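Local coordinates for phosphogluconate dehydrogenase NAD-binding putative C-terminal domain-containing protein (Sinorhizobium meliloti, PDB 4EZB) that is of unconfirmed function but probably acts as an oxidoreductase of the 6-phosphogluconate dehydrogenase-like kind, with a Rossmann-type nucleotide-binding domain, at residues E144-M148 against G189-K195; A163-V168 against A183-P188. All blocks are in the same frame, centred on the assembly; numbering follows the deposited sequence.

Both contacts reach the same mixed sheet and touch each other: contact 2 is at its edge strand 180-185, contact 1 on the interior strand 141-147, and E144 O and A163 N lie 2.8 Å apart, probably hydrogen-bonded. Contact 1, its centre about 8 Å from that of the chain, is the more deeply placed and the more polar, with a glutamate gripping the start of helix 190-218 and a lysine reaching a strand carbonyl. Contact 2, its centre about 17 Å from that of the chain, has several exposed residues and relies on alanine, valine and backbone contacts with a single hydrogen bond between its segments. Segment 183-188 continues directly into G189 and the long helix.

Contact 1: residues E144-M148 against G189-K195; sequences EGAVM and GQASSLK
Strand 144-147 runs beside the first turns of helix 190-218, its axis 6.8 Å at closest from that of segment 190-195 and 26° from parallel. E144 points its carboxylate at the helix start, CG anti to the backbone N (chi1 171°) and the chain bent at chi2. E144 OE2 accepts the N-H of A191 at 3.0 Å, from its syn side and somewhat out of the carboxylate plane, and a weak bond from the N of G189, the N-cap residue. E144 OE1 takes two donors from S192: OG, 2.7 Å away and nearly in line with the C-O bond, and N, coming from above the plane. Between the polar ends, A146 CB packs on A191 CB at 4.2 Å. K195 stretches fully extended back to the strand, where its NZ meets V147 O at 2.7 Å, almost straight on to the carbonyl. The selenium of selenomethionine M148 lies against K195 CB at 3.7 Å, the two chains running in opposed senses. Three donors, with a weaker fourth from G189 N, thus hold both oxygens of the buried E144: a strand carboxylate occupies the N-terminal amides of helix 190-218, joining the Rossmann-type sheet to the long helix.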
loop_
_atom_site.group_PDB
_atom_site.type_symbol
_atom_site.label_atom_id
_atom_site.label_comp_id
_atom_site.label_asym_id
_atom_site.label_seq_id
_atom_site.Cartn_x
_atom_site.Cartn_y
_atom_site.Cartn_z
ATOM N N GLU A 144 28.295 -9.366 -2.924
ATOM C CA GLU A 144 27.257 -9.268 -1.912
ATOM C C GLU A 144 26.091 -10.190 -2.243
ATOM O O GLU A 144 25.557 -10.121 -3.339
ATOM C CB GLU A 144 26.782 -7.821 -1.835
ATOM C CG GLU A 144 25.546 -7.698 -0.958
ATOM C CD GLU A 144 24.431 -6.938 -1.614
ATOM O OE1 GLU A 144 23.479 -6.603 -0.899
ATOM O OE2 GLU A 144 24.504 -6.663 -2.822
ATOM N N GLY A 145 25.685 -11.045 -1.307
ATOM C CA GLY A 145 24.505 -11.881 -1.534
ATOM C C GLY A 145 23.351 -11.595 -0.591
ATOM O O GLY A 145 23.525 -11.007 0.501
ATOM N N ALA A 146 22.163 -12.025 -0.996
ATOM C CA ALA A 146 20.989 -11.904 -0.154
ATOM C C ALA A 146 20.114 -13.127 -0.351
ATOM O O ALA A 146 19.716 -13.459 -1.473
ATOM C CB ALA A 146 20.233 -10.624 -0.463
ATOM N N VAL A 147 19.840 -13.805 0.750
ATOM C CA VAL A 147 19.123 -15.070 0.727
ATOM C C VAL A 147 17.644 -14.739 0.728
ATOM O O VAL A 147 17.203 -13.942 1.546
ATOM C CB VAL A 147 19.520 -15.930 1.914
ATOM C CG1 VAL A 147 18.858 -17.309 1.832
ATOM C CG2 VAL A 147 21.049 -16.036 1.962
HETATM N N MSE A 148 16.900 -15.321 -0.218
HETATM C CA MSE A 148 15.536 -14.852 -0.518
HETATM C C MSE A 148 14.438 -15.654 0.128
HETATM O O MSE A 148 13.260 -15.293 0.043
HETATM C CB MSE A 148 15.267 -14.860 -2.029
HETATM C CG MSE A 148 16.146 -13.871 -2.789
HETATM SE SE MSE A 148 16.015 -12.067 -1.984
HETATM C CE MSE A 148 14.070 -11.805 -2.233
ATOM N N GLY A 189 25.637 -4.181 -2.750
ATOM C CA GLY A 189 24.562 -3.402 -2.173
ATOM C C GLY A 189 23.270 -3.649 -2.951
ATOM O O GLY A 189 22.172 -3.616 -2.374
ATOM N N GLN A 190 23.375 -3.930 -4.250
ATOM C CA GLN A 190 22.130 -4.095 -5.022
ATOM C C GLN A 190 21.251 -5.275 -4.627
ATOM O O GLN A 190 20.027 -5.178 -4.769
ATOM C CB GLN A 190 22.376 -4.119 -6.520
ATOM C CG GLN A 190 22.880 -2.793 -7.067
ATOM C CD GLN A 190 23.126 -2.875 -8.554
ATOM O OE1 GLN A 190 24.078 -3.532 -9.012
ATOM N NE2 GLN A 190 22.262 -2.214 -9.331
ATOM N N ALA A 191 21.861 -6.371 -4.149
ATOM C CA ALA A 191 21.127 -7.591 -3.840
ATOM C C ALA A 191 20.305 -7.416 -2.563
ATOM O O ALA A 191 19.149 -7.829 -2.508
ATOM C CB ALA A 191 22.070 -8.790 -3.710
ATOM N N SER A 192 20.906 -6.821 -1.529
ATOM C CA SER A 192 20.162 -6.600 -0.302
ATOM C C SER A 192 19.170 -5.455 -0.483
ATOM O O SER A 192 18.085 -5.486 0.101
ATOM C CB SER A 192 21.084 -6.367 0.891
ATOM O OG SER A 192 21.823 -5.165 0.743
ATOM N N SER A 193 19.518 -4.476 -1.320
ATOM C CA SER A 193 18.588 -3.410 -1.648
ATOM C C SER A 193 17.334 -3.971 -2.288
ATOM O O SER A 193 16.238 -3.660 -1.873
ATOM C CB SER A 193 19.233 -2.393 -2.566
ATOM O OG SER A 193 20.110 -1.593 -1.786
ATOM N N LEU A 194 17.519 -4.827 -3.274
ATOM C CA LEU A 194 16.425 -5.481 -3.962
ATOM C C LEU A 194 15.526 -6.322 -3.014
ATOM O O LEU A 194 14.300 -6.235 -3.078
ATOM C CB LEU A 194 17.002 -6.346 -5.080
ATOM C CG LEU A 194 16.070 -7.042 -6.049
ATOM C CD1 LEU A 194 14.996 -6.075 -6.469
ATOM C CD2 LEU A 194 16.853 -7.472 -7.273
ATOM N N LYS A 195 16.147 -7.112 -2.145
ATOM C CA LYS A 195 15.433 -7.924 -1.162
ATOM C C LYS A 195 14.579 -7.043 -0.236
ATOM O O LYS A 195 13.387 -7.298 -0.031
ATOM C CB LYS A 195 16.427 -8.750 -0.331
ATOM C CG LYS A 195 15.772 -9.467 0.838
ATOM C CD LYS A 195 16.709 -10.428 1.545
ATOM C CE LYS A 195 16.053 -10.970 2.806
ATOM N NZ LYS A 195 16.883 -12.017 3.466
#

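Contact 2: residues A163-V168 against A183-P188; sequences AGRRAV and AVGETP
A183 turns its methyl toward the start of helix 167-175 and fits against two side chains there. A167 directs its own methyl back, so the two CB atoms face each other at 4.0 Å. V168 comes from one side with a single branch: CG2, anti to the carbonyl carbon, lies 3.8 Å from A183 CB. The same A167 methyl also rests near G185 O, which links this small apolar patch to the polar crossing beside it.

There the side chain of A163 and the backbone of 185-187 interlock. A163 CB comes to 3.2 Å of T187 O and also lies close to G185 O. G164 N gives its hydrogen to G185 O at 3.1 Å, the donor tilted 29° from the carbonyl plane. A163 CA makes a CA-H...O contact with the same G185 O at 3.2 Å. These pieces belong to a beta-alpha-beta unit, strand 159-163, helix 167-175 and strand 180-185, which forms the end of the sheet; the contact joins the exit of its first strand and the entry of its helix to the exit of its last strand.

Beyond G185 the chain passes over the turn that leads into the helix. G164 to A167 form a type I turn, closed by A167 N to G164 O. The ring of P188 lies alongside G164, with P188 CD 3.9 Å from G164 CA, and it also touches F142 and E144 of strand 141-147. E186 and R165 direct their side chains away from this crossing; in the reverse sense E186 CA offers a CA-H...O contact to G164 O at 3.6 Å.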
loop_
_atom_site.group_PDB
_atom_site.type_symbol
_atom_site.label_atom_id
_atom_site.label_comp_id
_atom_site.label_asym_id
_atom_site.label_seq_id
_atom_site.Cartn_x
_atom_site.Cartn_y
_atom_site.Cartn_z
ATOM N N ALA A 163 25.374 -9.467 -6.085
ATOM C CA ALA A 163 25.737 -8.249 -6.801
ATOM C C ALA A 163 27.223 -7.967 -6.596
ATOM O O ALA A 163 27.729 -8.111 -5.483
ATOM C CB ALA A 163 24.931 -7.079 -6.256
ATOM N N GLY A 164 27.901 -7.506 -7.642
ATOM C CA GLY A 164 29.322 -7.125 -7.527
ATOM C C GLY A 164 30.035 -7.365 -8.837
ATOM O O GLY A 164 29.464 -7.977 -9.755
ATOM N N ARG A 165 31.271 -6.866 -8.940
ATOM C CA ARG A 165 32.094 -7.073 -10.126
ATOM C C ARG A 165 31.979 -8.539 -10.579
ATOM O O ARG A 165 31.624 -8.807 -11.728
ATOM C CB ARG A 165 33.555 -6.689 -9.840
ATOM C CG ARG A 165 34.259 -5.924 -10.950
ATOM C CD ARG A 165 35.785 -5.986 -10.842
ATOM N NE ARG A 165 36.319 -5.457 -9.576
ATOM C CZ ARG A 165 37.035 -4.336 -9.447
ATOM N NH1 ARG A 165 37.466 -3.957 -8.245
ATOM N NH2 ARG A 165 37.326 -3.588 -10.507
ATOM N N ARG A 166 32.187 -9.478 -9.647
ATOM C CA ARG A 166 32.235 -10.914 -9.971
ATOM C C ARG A 166 30.957 -11.720 -9.705
ATOM O O ARG A 166 30.971 -12.951 -9.739
ATOM C CB ARG A 166 33.463 -11.560 -9.315
ATOM C CG ARG A 166 34.760 -10.906 -9.799
ATOM C CD ARG A 166 35.994 -11.394 -9.052
ATOM N NE ARG A 166 36.328 -12.769 -9.401
ATOM C CZ ARG A 166 37.294 -13.490 -8.828
ATOM N NH1 ARG A 166 38.063 -12.973 -7.863
ATOM N NH2 ARG A 166 37.477 -14.744 -9.216
ATOM N N ALA A 167 29.850 -11.027 -9.489
ATOM C CA ALA A 167 28.558 -11.688 -9.253
ATOM C C ALA A 167 28.140 -12.644 -10.377
ATOM O O ALA A 167 27.682 -13.751 -10.105
ATOM C CB ALA A 167 27.462 -10.651 -9.017
ATOM N N VAL A 168 28.286 -12.225 -11.633
ATOM C CA VAL A 168 27.900 -13.098 -12.763
ATOM C C VAL A 168 28.770 -14.343 -12.681
ATOM O O VAL A 168 28.258 -15.459 -12.675
ATOM C CB VAL A 168 28.055 -12.386 -14.124
ATOM C CG1 VAL A 168 28.057 -13.372 -15.283
ATOM C CG2 VAL A 168 26.968 -11.331 -14.271
ATOM N N ALA A 183 22.594 -13.176 -10.505
ATOM C CA ALA A 183 23.310 -11.915 -10.462
ATOM C C ALA A 183 22.329 -10.811 -10.812
ATOM O O ALA A 183 21.649 -10.873 -11.825
ATOM C CB ALA A 183 24.487 -11.926 -11.428
ATOM N N VAL A 184 22.219 -9.804 -9.950
ATOM C CA VAL A 184 21.204 -8.778 -10.159
ATOM C C VAL A 184 21.804 -7.408 -10.453
ATOM O O VAL A 184 21.072 -6.450 -10.745
ATOM C CB VAL A 184 20.204 -8.720 -8.994
ATOM C CG1 VAL A 184 19.480 -10.047 -8.871
ATOM C CG2 VAL A 184 20.931 -8.409 -7.684
ATOM N N GLY A 185 23.134 -7.324 -10.403
ATOM C CA GLY A 185 23.830 -6.069 -10.664
ATOM C C GLY A 185 25.317 -6.177 -10.411
ATOM O O GLY A 185 25.784 -7.146 -9.816
ATOM N N GLU A 186 26.058 -5.177 -10.871
ATOM C CA GLU A 186 27.499 -5.168 -10.744
ATOM C C GLU A 186 27.924 -4.387 -9.511
ATOM O O GLU A 186 29.097 -4.367 -9.132
ATOM C CB GLU A 186 28.140 -4.601 -12.010
ATOM C CG GLU A 186 27.869 -5.452 -13.241
ATOM C CD GLU A 186 28.365 -4.809 -14.530
ATOM O OE1 GLU A 186 29.356 -4.036 -14.486
ATOM O OE2 GLU A 186 27.766 -5.083 -15.596
ATOM N N THR A 187 26.958 -3.794 -8.843
ATOM C CA THR A 187 27.273 -2.929 -7.716
ATOM C C THR A 187 26.906 -3.629 -6.405
ATOM O O THR A 187 25.739 -3.966 -6.216
ATOM C CB THR A 187 26.523 -1.574 -7.867
ATOM O OG1 THR A 187 26.775 -1.026 -9.169
ATOM C CG2 THR A 187 26.983 -0.588 -6.835
ATOM N N PRO A 188 27.894 -3.864 -5.503
ATOM C CA PRO A 188 27.545 -4.504 -4.219
ATOM C C PRO A 188 26.640 -3.601 -3.389
ATOM O O PRO A 188 26.872 -2.395 -3.309
ATOM C CB PRO A 188 28.902 -4.714 -3.514
ATOM C CG PRO A 188 29.928 -3.930 -4.297
ATOM C CD PRO A 188 29.355 -3.649 -5.666
#